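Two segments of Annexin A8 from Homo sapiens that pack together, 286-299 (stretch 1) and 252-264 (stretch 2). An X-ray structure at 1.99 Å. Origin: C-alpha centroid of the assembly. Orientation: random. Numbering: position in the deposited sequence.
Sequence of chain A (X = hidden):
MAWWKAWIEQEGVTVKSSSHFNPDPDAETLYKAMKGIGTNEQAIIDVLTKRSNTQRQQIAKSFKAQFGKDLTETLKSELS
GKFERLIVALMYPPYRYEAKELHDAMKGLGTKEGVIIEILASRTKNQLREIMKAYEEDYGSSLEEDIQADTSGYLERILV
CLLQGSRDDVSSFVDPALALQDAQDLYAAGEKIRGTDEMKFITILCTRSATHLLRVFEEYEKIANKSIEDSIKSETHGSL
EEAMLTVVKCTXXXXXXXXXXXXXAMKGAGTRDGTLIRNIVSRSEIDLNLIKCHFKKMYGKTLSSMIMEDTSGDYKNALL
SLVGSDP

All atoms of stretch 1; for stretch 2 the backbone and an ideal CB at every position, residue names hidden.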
ATOM      1  N   ILE A 286      -6.792  -9.292   1.896  1.00 15.52           N
ATOM      2  CA  ILE A 286      -6.152  -9.883   0.724  1.00 16.39           C
ATOM      3  C   ILE A 286      -5.126 -10.927   1.128  1.00 16.67           C
ATOM      4  O   ILE A 286      -5.280 -12.109   0.807  1.00 15.75           O
ATOM      5  CB  ILE A 286      -5.503  -8.801  -0.142  1.00 16.69           C
ATOM      6  CG1 ILE A 286      -6.570  -7.788  -0.586  1.00 17.86           C
ATOM      7  CG2 ILE A 286      -4.782  -9.438  -1.375  1.00 18.39           C
ATOM      8  CD1 ILE A 286      -6.011  -6.536  -1.275  1.00 18.85           C
ATOM      9  N   ASP A 287      -4.081 -10.504   1.829  1.00 16.65           N
ATOM     10  CA  ASP A 287      -2.961 -11.407   2.089  1.00 17.35           C
ATOM     11  C   ASP A 287      -2.231 -11.158   3.403  1.00 17.14           C
ATOM     12  O   ASP A 287      -1.052 -11.499   3.537  1.00 16.91           O
ATOM     13  CB  ASP A 287      -1.972 -11.353   0.918  1.00 17.13           C
ATOM     14  CG  ASP A 287      -1.364  -9.985   0.726  1.00 18.54           C
ATOM     15  OD1 ASP A 287      -1.843  -8.986   1.326  1.00 16.81           O
ATOM     16  OD2 ASP A 287      -0.389  -9.812  -0.030  1.00 20.21           O
ATOM     17  N   LEU A 288      -2.938 -10.635   4.395  1.00 17.10           N
ATOM     18  CA  LEU A 288      -2.308 -10.362   5.675  1.00 17.97           C
ATOM     19  C   LEU A 288      -1.799 -11.665   6.311  1.00 18.04           C
ATOM     20  O   LEU A 288      -0.753 -11.672   6.950  1.00 17.21           O
ATOM     21  CB  LEU A 288      -3.262  -9.593   6.607  1.00 18.50           C
ATOM     22  CG  LEU A 288      -2.658  -9.058   7.910  1.00 18.88           C
ATOM     23  CD1 LEU A 288      -1.588  -8.038   7.668  1.00 21.07           C
ATOM     24  CD2 LEU A 288      -3.754  -8.472   8.779  1.00 21.36           C
ATOM     25  N   ASN A 289      -2.509 -12.769   6.104  1.00 18.47           N
ATOM     26  CA  ASN A 289      -2.028 -14.087   6.581  1.00 19.37           C
ATOM     27  C   ASN A 289      -0.639 -14.478   5.995  1.00 18.69           C
ATOM     28  O   ASN A 289       0.244 -14.943   6.715  1.00 18.41           O
ATOM     29  CB  ASN A 289      -3.078 -15.170   6.294  1.00 20.57           C
ATOM     30  CG  ASN A 289      -3.354 -15.357   4.782  1.00 24.67           C
ATOM     31  OD1 ASN A 289      -3.467 -14.387   4.021  1.00 27.09           O
ATOM     32  ND2 ASN A 289      -3.456 -16.618   4.353  1.00 31.21           N
ATOM     33  N   LEU A 290      -0.442 -14.243   4.699  1.00 17.51           N
ATOM     34  CA  LEU A 290       0.833 -14.517   4.044  1.00 17.92           C
ATOM     35  C   LEU A 290       1.918 -13.514   4.459  1.00 17.14           C
ATOM     36  O   LEU A 290       3.073 -13.872   4.590  1.00 17.11           O
ATOM     37  CB  LEU A 290       0.665 -14.531   2.516  1.00 18.09           C
ATOM     38  CG  LEU A 290      -0.201 -15.656   1.937  1.00 21.27           C
ATOM     39  CD1 LEU A 290      -0.575 -15.367   0.501  1.00 23.41           C
ATOM     40  CD2 LEU A 290       0.512 -17.024   1.997  1.00 23.89           C
ATOM     41  N   ILE A 291       1.534 -12.266   4.688  1.00 16.42           N
ATOM     42  CA  ILE A 291       2.441 -11.252   5.171  1.00 16.26           C
ATOM     43  C   ILE A 291       2.984 -11.677   6.553  1.00 16.74           C
ATOM     44  O   ILE A 291       4.184 -11.596   6.803  1.00 16.94           O
ATOM     45  CB  ILE A 291       1.739  -9.871   5.219  1.00 15.84           C
ATOM     46  CG1 ILE A 291       1.446  -9.381   3.785  1.00 16.21           C
ATOM     47  CG2 ILE A 291       2.619  -8.851   5.953  1.00 16.87           C
ATOM     48  CD1 ILE A 291       0.529  -8.145   3.684  1.00 15.68           C
ATOM     49  N   LYS A 292       2.105 -12.174   7.416  1.00 16.86           N
ATOM     50  CA  LYS A 292       2.498 -12.607   8.757  1.00 17.23           C
ATOM     51  C   LYS A 292       3.511 -13.742   8.678  1.00 17.72           C
ATOM     52  O   LYS A 292       4.497 -13.743   9.396  1.00 17.25           O
ATOM     53  CB  LYS A 292       1.276 -13.046   9.556  1.00 17.18           C
ATOM     54  CG  LYS A 292       0.467 -11.864  10.129  1.00 17.84           C
ATOM     55  CD  LYS A 292      -0.996 -12.253  10.407  1.00 19.35           C
ATOM     56  CE  LYS A 292      -1.116 -13.130  11.628  1.00 18.53           C
ATOM     57  NZ  LYS A 292      -2.520 -13.536  11.900  1.00 17.96           N
ATOM     58  N   CYS A 293       3.258 -14.694   7.787  1.00 18.45           N
ATOM     59  CA  CYS A 293       4.145 -15.830   7.587  1.00 19.34           C
ATOM     60  C   CYS A 293       5.526 -15.404   7.077  1.00 19.13           C
ATOM     61  O   CYS A 293       6.576 -15.856   7.587  1.00 17.64           O
ATOM     62  CB  CYS A 293       3.498 -16.803   6.621  1.00 19.58           C
ATOM     63  SG  CYS A 293       4.499 -18.253   6.295  1.00 25.78           S
ATOM     64  N   HIS A 294       5.518 -14.527   6.074  1.00 18.94           N
ATOM     65  CA  HIS A 294       6.744 -14.006   5.481  1.00 19.41           C
ATOM     66  C   HIS A 294       7.546 -13.178   6.477  1.00 19.33           C
ATOM     67  O   HIS A 294       8.772 -13.268   6.503  1.00 19.55           O
ATOM     68  CB  HIS A 294       6.451 -13.187   4.215  1.00 19.80           C
ATOM     69  CG  HIS A 294       6.322 -14.025   2.981  1.00 21.76           C
ATOM     70  ND1 HIS A 294       5.124 -14.572   2.574  1.00 23.92           N
ATOM     71  CD2 HIS A 294       7.249 -14.447   2.088  1.00 22.76           C
ATOM     72  CE1 HIS A 294       5.312 -15.273   1.470  1.00 23.92           C
ATOM     73  NE2 HIS A 294       6.593 -15.215   1.156  1.00 25.12           N
ATOM     74  N   PHE A 295       6.862 -12.388   7.298  1.00 19.01           N
ATOM     75  CA  PHE A 295       7.524 -11.582   8.323  1.00 18.95           C
ATOM     76  C   PHE A 295       8.341 -12.464   9.278  1.00 19.82           C
ATOM     77  O   PHE A 295       9.487 -12.154   9.599  1.00 19.04           O
ATOM     78  CB  PHE A 295       6.486 -10.807   9.132  1.00 19.02           C
ATOM     79  CG  PHE A 295       7.045  -9.661   9.891  1.00 17.52           C
ATOM     80  CD1 PHE A 295       7.015  -8.386   9.356  1.00 17.97           C
ATOM     81  CD2 PHE A 295       7.608  -9.850  11.149  1.00 16.43           C
ATOM     82  CE1 PHE A 295       7.529  -7.324  10.054  1.00 17.60           C
ATOM     83  CE2 PHE A 295       8.128  -8.799  11.844  1.00 17.15           C
ATOM     84  CZ  PHE A 295       8.086  -7.524  11.295  1.00 18.48           C
ATOM     85  N   LYS A 296       7.710 -13.541   9.738  1.00 20.96           N
ATOM     86  CA  LYS A 296       8.329 -14.530  10.627  1.00 22.42           C
ATOM     87  C   LYS A 296       9.545 -15.175   9.993  1.00 22.46           C
ATOM     88  O   LYS A 296      10.586 -15.307  10.638  1.00 22.49           O
ATOM     89  CB  LYS A 296       7.333 -15.648  10.966  1.00 22.79           C
ATOM     90  CG  LYS A 296       6.803 -15.606  12.358  1.00 25.32           C
ATOM     91  CD  LYS A 296       5.970 -16.854  12.653  1.00 26.63           C
ATOM     92  CE  LYS A 296       6.593 -17.666  13.761  1.00 26.68           C
ATOM     93  NZ  LYS A 296       5.605 -18.574  14.350  1.00 25.71           N
ATOM     94  N   LYS A 297       9.397 -15.592   8.741  1.00 22.97           N
ATOM     95  CA  LYS A 297      10.473 -16.272   8.023  1.00 24.08           C
ATOM     96  C   LYS A 297      11.667 -15.357   7.823  1.00 24.01           C
ATOM     97  O   LYS A 297      12.805 -15.783   8.004  1.00 24.31           O
ATOM     98  CB  LYS A 297      10.006 -16.780   6.656  1.00 24.93           C
ATOM     99  CG  LYS A 297       9.065 -17.986   6.692  1.00 27.96           C
ATOM    100  CD  LYS A 297       9.371 -18.967   5.527  1.00 31.98           C
ATOM    101  CE  LYS A 297       8.591 -20.287   5.629  0.90 33.70           C
ATOM    102  NZ  LYS A 297       7.491 -20.277   6.640  0.70 34.25           N
ATOM    103  N   MET A 298      11.410 -14.093   7.483  1.00 23.48           N
ATOM    104  CA  MET A 298      12.467 -13.160   7.113  1.00 23.44           C
ATOM    105  C   MET A 298      13.192 -12.597   8.331  1.00 23.01           C
ATOM    106  O   MET A 298      14.397 -12.397   8.285  1.00 23.33           O
ATOM    107  CB  MET A 298      11.912 -12.003   6.266  1.00 23.74           C
ATOM    108  CG  MET A 298      11.258 -12.439   4.947  1.00 26.25           C
ATOM    109  SD  MET A 298      10.130 -11.147   4.276  1.00 30.47           S
ATOM    110  CE  MET A 298      11.385  -9.942   3.912  1.00 29.39           C
ATOM    111  N   TYR A 299      12.467 -12.361   9.419  1.00 22.30           N
ATOM    112  CA  TYR A 299      13.000 -11.614  10.556  1.00 22.24           C
ATOM    113  C   TYR A 299      13.144 -12.413  11.861  1.00 22.18           C
ATOM    114  O   TYR A 299      13.668 -11.882  12.836  1.00 21.61           O
ATOM    115  CB  TYR A 299      12.140 -10.369  10.791  1.00 21.67           C
ATOM    116  CG  TYR A 299      12.085  -9.477   9.571  1.00 21.82           C
ATOM    117  CD1 TYR A 299      10.873  -9.167   8.951  1.00 20.75           C
ATOM    118  CD2 TYR A 299      13.255  -8.963   9.015  1.00 21.48           C
ATOM    119  CE1 TYR A 299      10.840  -8.371   7.814  1.00 19.99           C
ATOM    120  CE2 TYR A 299      13.227  -8.170   7.902  1.00 21.62           C
ATOM    121  CZ  TYR A 299      12.020  -7.877   7.301  1.00 21.04           C
ATOM    122  OH  TYR A 299      12.015  -7.081   6.177  1.00 21.66           O
ATOM    123  N   UNK A 252       8.967  -9.833  -7.768  1.00 18.53           N
ATOM    124  CA  UNK A 252       9.497 -11.086  -7.236  1.00 19.48           C
ATOM    125  C   UNK A 252       8.549 -11.750  -6.228  1.00 19.47           C
ATOM    126  O   UNK A 252       8.247 -12.931  -6.331  1.00 19.52           O
ATOM    127  CB  UNK A 252      10.853 -10.831  -6.575  1.00 19.48           C
ATOM    128  N   UNK A 253       8.073 -10.978  -5.260  1.00 19.10           N
ATOM    129  CA  UNK A 253       7.111 -11.478  -4.286  1.00 19.05           C
ATOM    130  C   UNK A 253       6.458 -10.314  -3.574  1.00 17.88           C
ATOM    131  O   UNK A 253       7.059  -9.666  -2.736  1.00 16.21           O
ATOM    132  CB  UNK A 253       7.782 -12.415  -3.280  1.00 19.05           C
ATOM    133  N   UNK A 254       5.205 -10.069  -3.921  1.00 18.00           N
ATOM    134  CA  UNK A 254       4.432  -8.977  -3.355  1.00 18.18           C
ATOM    135  C   UNK A 254       4.235  -9.084  -1.837  1.00 17.52           C
ATOM    136  O   UNK A 254       4.303  -8.094  -1.123  1.00 16.87           O
ATOM    137  CB  UNK A 254       3.067  -8.916  -4.044  1.00 18.18           C
ATOM    138  N   UNK A 255       3.979 -10.290  -1.355  1.00 16.99           N
ATOM    139  CA  UNK A 255       3.703 -10.511   0.061  1.00 17.20           C
ATOM    140  C   UNK A 255       4.937 -10.209   0.900  1.00 17.25           C
ATOM    141  O   UNK A 255       4.850  -9.614   1.969  1.00 17.88           O
ATOM    142  CB  UNK A 255       3.238 -11.949   0.301  1.00 17.20           C
ATOM    143  N   UNK A 256       6.089 -10.619   0.397  1.00 16.95           N
ATOM    144  CA  UNK A 256       7.375 -10.313   1.013  1.00 17.19           C
ATOM    145  C   UNK A 256       7.671  -8.798   1.011  1.00 16.28           C
ATOM    146  O   UNK A 256       8.269  -8.271   1.967  1.00 16.30           O
ATOM    147  CB  UNK A 256       8.489 -11.065   0.282  1.00 17.19           C
ATOM    148  N   UNK A 257       7.238  -8.096  -0.040  1.00 15.21           N
ATOM    149  CA  UNK A 257       7.393  -6.641  -0.105  1.00 14.52           C
ATOM    150  C   UNK A 257       6.658  -5.968   1.062  1.00 13.67           C
ATOM    151  O   UNK A 257       7.200  -5.090   1.745  1.00 12.71           O
ATOM    152  CB  UNK A 257       6.870  -6.107  -1.440  1.00 14.52           C
ATOM    153  N   UNK A 258       5.410  -6.368   1.272  1.00 13.29           N
ATOM    154  CA  UNK A 258       4.601  -5.770   2.331  1.00 13.38           C
ATOM    155  C   UNK A 258       5.155  -6.078   3.706  1.00 13.08           C
ATOM    156  O   UNK A 258       5.099  -5.220   4.579  1.00 13.09           O
ATOM    157  CB  UNK A 258       3.155  -6.260   2.236  1.00 13.38           C
ATOM    158  N   UNK A 259       5.688  -7.283   3.904  1.00 13.59           N
ATOM    159  CA  UNK A 259       6.322  -7.632   5.180  1.00 14.38           C
ATOM    160  C   UNK A 259       7.466  -6.669   5.463  1.00 15.36           C
ATOM    161  O   UNK A 259       7.628  -6.209   6.582  1.00 15.98           O
ATOM    162  CB  UNK A 259       6.830  -9.075   5.164  1.00 14.38           C
ATOM    163  N   UNK A 260       8.268  -6.383   4.438  1.00 16.37           N
ATOM    164  CA  UNK A 260       9.456  -5.540   4.575  1.00 17.07           C
ATOM    165  C   UNK A 260       9.081  -4.086   4.821  1.00 16.64           C
ATOM    166  O   UNK A 260       9.747  -3.372   5.572  1.00 15.83           O
ATOM    167  CB  UNK A 260      10.332  -5.647   3.325  1.00 17.07           C
ATOM    168  N   UNK A 261       7.994  -3.658   4.201  1.00 16.45           N
ATOM    169  CA  UNK A 261       7.468  -2.333   4.410  1.00 17.30           C
ATOM    170  C   UNK A 261       7.049  -2.140   5.865  1.00 17.10           C
ATOM    171  O   UNK A 261       7.339  -1.117   6.480  1.00 16.64           O
ATOM    172  CB  UNK A 261       6.287  -2.078   3.471  1.00 17.30           C
ATOM    173  N   UNK A 262       6.379  -3.140   6.413  1.00 17.12           N
ATOM    174  CA  UNK A 262       5.928  -3.096   7.794  1.00 17.50           C
ATOM    175  C   UNK A 262       7.116  -3.111   8.759  1.00 17.84           C
ATOM    176  O   UNK A 262       7.136  -2.349   9.716  1.00 17.44           O
ATOM    177  CB  UNK A 262       4.993  -4.272   8.083  1.00 17.50           C
ATOM    178  N   UNK A 263       8.100  -3.962   8.486  1.00 18.76           N
ATOM    179  CA  UNK A 263       9.331  -4.031   9.282  1.00 20.14           C
ATOM    180  C   UNK A 263      10.046  -2.691   9.371  1.00 21.33           C
ATOM    181  O   UNK A 263      10.446  -2.263  10.457  1.00 21.46           O
ATOM    182  CB  UNK A 263      10.280  -5.075   8.689  1.00 20.14           C
ATOM    183  N   UNK A 264      10.204  -2.014   8.238  1.00 22.52           N
ATOM    184  CA  UNK A 264      10.935  -0.757   8.237  1.00 24.04           C
ATOM    185  C   UNK A 264      10.111   0.419   8.748  1.00 24.27           C
ATOM    186  O   UNK A 264      10.674   1.411   9.179  1.00 23.95           O
ATOM    187  CB  UNK A 264      11.433  -0.454   6.822  1.00 24.04           C
TER

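The two helices, 288-299 and 254-264, cross at 67° with their axes 8.3 Å apart at closest approach, near enough to demand a small residue where the backbones meet.

Position 252 has nothing of stretch 1 within reach of its CB, so contact sets no preference; it is Gln252. Position 253 has extended backbone angles (-164/107) and stands immediately before a helix, a site that favors Asn, Asp, Ser or Thr, whose short polar side chains can accept from free amides of the first turn. It is Asn253, and the backbone N of position 256 donates to Asn253 OD1 at 3.1 Å, capping the helix. Position 254 points sideways and meets little; Leu254 occupies it.

At 255 the CB points toward stretch 1, 4.2 Å from Asp287 OD2 and 4.3 Å from Leu290 CB. A carboxylate beside an apolar side chain suits a donor with a flat body: His, Asn, Gln, or perhaps a bent Lys or Arg. His255 serves both neighbors. Its ND1 donates to Asp287 OD2 at 2.6 Å, in the ring plane, while Leu290 CD1 lies over the ring face, 3.8 Å from the centroid of the His255 ring.

The CB at 256 points sideways, 4.0 Å from His294 CD2 and 4.3 Å from Met298 SD; Ala, Ser or Thr would be modest enough. With Ser256, OG lies 3.7 Å from Met298 SD. Position 257 points away, leaving its choice free of stretch 1: Tyr257.

At 258 the CB lies 3.5 Å from Ile291 CD1, calling for an apolar residue, aliphatic or aromatic. Phe258 meets that methyl through its own CB.

Position 259 is the tightest crossing: its CA is 5.2 Å from that of Phe295, and its CB already lies 3.9 Å from Phe295 N and 4.0 Å from Ile291 O. Gly, Ala or Ser would suit. Ala259 is a knob among Ile291, His294, Phe295 and Met298.

The sideways CB of 260 lies 3.6 Å from Tyr299 OH, where a polar chain with an aliphatic stem fits. Glu260 extends past it; a water 2.4 Å from Tyr299 OH donates a weak bond of 3.4 Å to Glu260 OE1. Position 261 points away and holds Arg261.

At 262, facing Phe295 and Ile291, Leu, Ile or Met would serve; Leu262 brings CD1 to 3.7 Å from Ile291 CG2.

The CB of 263 is 3.5 Å from Tyr299 CE1 and 3.8 Å from Phe295 CE1, inviting a flat aromatic. Tyr263 stacks face to face on Tyr299, centroids of the two rings 3.8 Å apart and planes at 7°. Position 264, sideways and peripheral, is Tyr264.

Stretch 2 (252-264) QNLHSYFAERLYY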
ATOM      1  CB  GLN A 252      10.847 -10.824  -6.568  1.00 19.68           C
ATOM      2  CG  GLN A 252      11.898 -10.422  -7.571  1.00 21.80           C
ATOM      3  CD  GLN A 252      13.193  -9.967  -6.940  1.00 24.78           C
ATOM      4  OE1 GLN A 252      14.250 -10.085  -7.560  1.00 28.36           O
ATOM      5  NE2 GLN A 252      13.122  -9.437  -5.725  1.00 24.60           N
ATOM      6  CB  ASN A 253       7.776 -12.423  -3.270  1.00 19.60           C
ATOM      7  CG  ASN A 253       6.759 -13.246  -2.476  1.00 22.87           C
ATOM      8  OD1 ASN A 253       5.811 -12.709  -1.904  1.00 23.86           O
ATOM      9  ND2 ASN A 253       6.959 -14.565  -2.442  1.00 25.92           N
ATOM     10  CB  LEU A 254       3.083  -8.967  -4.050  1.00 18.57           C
ATOM     11  CG  LEU A 254       2.192  -7.762  -3.876  1.00 19.85           C
ATOM     12  CD1 LEU A 254       2.930  -6.480  -4.252  1.00 21.50           C
ATOM     13  CD2 LEU A 254       0.954  -7.989  -4.738  1.00 21.99           C
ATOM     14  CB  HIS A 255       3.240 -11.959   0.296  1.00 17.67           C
ATOM     15  CG  HIS A 255       2.223 -12.430  -0.695  1.00 18.32           C
ATOM     16  ND1 HIS A 255       1.005 -11.807  -0.858  1.00 18.24           N
ATOM     17  CD2 HIS A 255       2.254 -13.439  -1.599  1.00 19.33           C
ATOM     18  CE1 HIS A 255       0.321 -12.422  -1.807  1.00 19.08           C
ATOM     19  NE2 HIS A 255       1.058 -13.417  -2.272  1.00 19.90           N
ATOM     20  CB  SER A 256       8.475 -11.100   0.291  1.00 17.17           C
ATOM     21  OG  SER A 256       9.756 -10.641   0.645  1.00 23.82           O
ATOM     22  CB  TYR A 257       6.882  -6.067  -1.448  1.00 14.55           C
ATOM     23  CG  TYR A 257       6.723  -4.560  -1.388  1.00 14.84           C
ATOM     24  CD1 TYR A 257       7.823  -3.730  -1.308  1.00 15.24           C
ATOM     25  CD2 TYR A 257       5.459  -3.968  -1.362  1.00 16.04           C
ATOM     26  CE1 TYR A 257       7.678  -2.360  -1.192  1.00 15.49           C
ATOM     27  CE2 TYR A 257       5.313  -2.606  -1.258  1.00 15.74           C
ATOM     28  CZ  TYR A 257       6.415  -1.808  -1.187  1.00 14.77           C
ATOM     29  OH  TYR A 257       6.259  -0.447  -1.094  1.00 16.87           O
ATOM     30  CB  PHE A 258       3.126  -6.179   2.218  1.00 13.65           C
ATOM     31  CG  PHE A 258       2.418  -5.520   1.074  1.00 13.71           C
ATOM     32  CD1 PHE A 258       1.899  -6.258   0.045  1.00 13.88           C
ATOM     33  CD2 PHE A 258       2.301  -4.135   1.024  1.00 14.47           C
ATOM     34  CE1 PHE A 258       1.259  -5.634  -1.032  1.00 14.59           C
ATOM     35  CE2 PHE A 258       1.675  -3.518  -0.035  1.00 13.92           C
ATOM     36  CZ  PHE A 258       1.151  -4.277  -1.069  1.00 14.21           C
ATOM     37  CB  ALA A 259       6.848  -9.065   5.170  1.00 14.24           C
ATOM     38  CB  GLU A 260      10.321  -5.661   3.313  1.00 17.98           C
ATOM     39  CG  GLU A 260      11.630  -4.895   3.367  1.00 22.15           C
ATOM     40  CD  GLU A 260      12.407  -5.016   2.068  1.00 26.18           C
ATOM     41  OE1 GLU A 260      12.916  -6.109   1.763  1.00 30.92           O
ATOM     42  OE2 GLU A 260      12.485  -4.017   1.348  1.00 32.38           O
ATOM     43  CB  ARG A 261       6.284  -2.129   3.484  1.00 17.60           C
ATOM     44  CG  ARG A 261       5.959  -0.749   3.265  1.00 20.16           C
ATOM     45  CD  ARG A 261       6.979   0.023   2.440  1.00 18.88           C
ATOM     46  NE  ARG A 261       6.367   1.306   2.207  1.00 18.21           N
ATOM     47  CZ  ARG A 261       6.959   2.481   2.339  1.00 18.55           C
ATOM     48  NH1 ARG A 261       8.255   2.587   2.629  1.00 19.32           N
ATOM     49  NH2 ARG A 261       6.243   3.558   2.124  1.00 16.37           N
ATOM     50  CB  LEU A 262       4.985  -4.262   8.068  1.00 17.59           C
ATOM     51  CG  LEU A 262       3.622  -4.185   7.377  1.00 17.37           C
ATOM     52  CD1 LEU A 262       2.870  -5.479   7.574  1.00 18.57           C
ATOM     53  CD2 LEU A 262       2.835  -3.019   7.936  1.00 18.19           C
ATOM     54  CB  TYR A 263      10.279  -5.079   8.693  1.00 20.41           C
ATOM     55  CG  TYR A 263      11.595  -5.236   9.437  1.00 22.34           C
ATOM     56  CD1 TYR A 263      11.654  -5.913  10.656  1.00 23.72           C
ATOM     57  CD2 TYR A 263      12.781  -4.707   8.913  1.00 23.46           C
ATOM     58  CE1 TYR A 263      12.861  -6.057  11.338  1.00 26.17           C
ATOM     59  CE2 TYR A 263      13.997  -4.853   9.587  1.00 25.85           C
ATOM     60  CZ  TYR A 263      14.020  -5.530  10.800  1.00 26.24           C
ATOM     61  OH  TYR A 263      15.206  -5.674  11.466  1.00 29.31           O
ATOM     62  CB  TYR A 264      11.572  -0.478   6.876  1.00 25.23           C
ATOM     63  CG  TYR A 264      12.835  -1.300   6.661  1.00 28.25           C
ATOM     64  CD1 TYR A 264      12.869  -2.339   5.732  1.00 31.33           C
ATOM     65  CD2 TYR A 264      13.985  -1.063   7.421  1.00 32.21           C
ATOM     66  CE1 TYR A 264      14.026  -3.106   5.539  1.00 33.74           C
ATOM     67  CE2 TYR A 264      15.142  -1.830   7.241  1.00 34.03           C
ATOM     68  CZ  TYR A 264      15.151  -2.850   6.293  1.00 34.36           C
ATOM     69  OH  TYR A 264      16.282  -3.619   6.106  1.00 37.45           O
TER
HETATM   70  O   HOH W   1      14.065  -6.963   4.887  1.00 39.35           O
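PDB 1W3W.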